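Local coordinates for cytochrome c-550-like protein (Thermosynechococcus elongatus, PDB 4LJI), which probably carries electrons as a low-potential c-type cytochrome with one covalently bound haem, and can partially replace cytochrome c-550, at the interface of chains A and B. Residues are numbered along the deposited sequence; one frame, centred on the assembly and turned at random. Chains: chain A/B, Cytochrome c-550-like protein.

The interface of chains A and B. Residues chain A 102; chain B 49, 52, 57.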
# COMPACT_ATOMS: atom_id res chain seq x y z
N ARG A 102 -0.97 1.19 -10.52
CA ARG A 102 -2.19 1.82 -10.04
C ARG A 102 -2.44 3.09 -10.83
O ARG A 102 -1.68 4.06 -10.71
CB ARG A 102 -2.07 2.16 -8.55
CG ARG A 102 -3.28 2.79 -7.93
CD ARG A 102 -4.53 2.03 -8.30
NE ARG A 102 -5.64 2.40 -7.43
CZ ARG A 102 -5.95 1.75 -6.31
NH1 ARG A 102 -6.97 2.16 -5.56
NH2 ARG A 102 -5.25 0.68 -5.95
N ASN B 49 -3.82 -1.05 -0.93
CA ASN B 49 -3.74 -0.53 -2.30
C ASN B 49 -4.50 -1.50 -3.23
O ASN B 49 -5.02 -1.10 -4.27
CB ASN B 49 -2.30 -0.46 -2.83
CG ASN B 49 -1.32 0.42 -2.01
OD1 ASN B 49 -0.14 0.26 -2.23
ND2 ASN B 49 -1.78 1.29 -1.10
N VAL B 52 -8.64 -1.86 -1.08
CA VAL B 52 -9.41 -0.66 -0.68
C VAL B 52 -10.82 -1.04 -0.26
O VAL B 52 -11.53 -1.79 -0.96
CB VAL B 52 -9.48 0.45 -1.79
CG1 VAL B 52 -8.19 1.26 -1.90
CG2 VAL B 52 -9.89 -0.13 -3.14
N LEU B 57 -9.34 -5.59 -5.72
CA LEU B 57 -9.37 -4.96 -7.03
C LEU B 57 -8.89 -5.92 -8.14
O LEU B 57 -9.55 -6.04 -9.19
CB LEU B 57 -8.56 -3.68 -6.98
CG LEU B 57 -9.01 -2.64 -5.97
CD1 LEU B 57 -8.07 -1.45 -6.09
CD2 LEU B 57 -10.48 -2.25 -6.26
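A:Arg102 reaches across to B:Asn49 and B:Leu57, linking the haem neighbourhoods of two copies of this PsbV-family cytochrome c. B:Asn49 belongs to the haem-binding CXXCH motif, between the haem-bonded B:Cys47 and B:Cys50, and A:Arg102 directly follows the axial ligand A:Cys101. The tight part is at the guanidinium NH2. A:Arg102 NH2 donates a short hydrogen bond of 2.5 Å to the backbone carbonyl O of B:Asn49. The acceptor lies almost exactly in the guanidinium plane, and the donor lies in the carbonyl plane with a C=O...N angle of 149°; the bond is nonetheless bent at the hydrogen, to 140°. Since the carbonyl comes from the short helix 48-51, close to its C-terminal end, local helix polarity may strengthen its pull on the cation. It is thus the main chain of B:Asn49, not its amide, that A:Arg102 grips.

B:Leu57 packs crosswise beside this bond, its side chain nearly perpendicular to that of A:Arg102. With CD1 anti to CA (chi2 -180°), the methyl is pushed to the far end of the side chain. B:Leu57 CD1 stands off the guanidinium plane, on one side of it, 3.5 Å from NH2 and 3.8 Å from CZ of A:Arg102.

Contact thins towards the other amino group. B:Val52, approaching from the opposite direction, puts CG1 in the guanidinium plane but 4.0 Å from A:Arg102 NH1, a grazing edge contact that hides merely 8 Å² of the valine, against 18 Å² of B:Leu57. Replacing A:Arg102 with alanine would probably leave the B:Asn49 carbonyl without its donor from the other chain and open a gap beside the B:Leu57 methyl.

The two-fold axis repeats the contact with the chains exchanged. The patch hides just 81 Å² in all, and the pairing may be one of crystal packing.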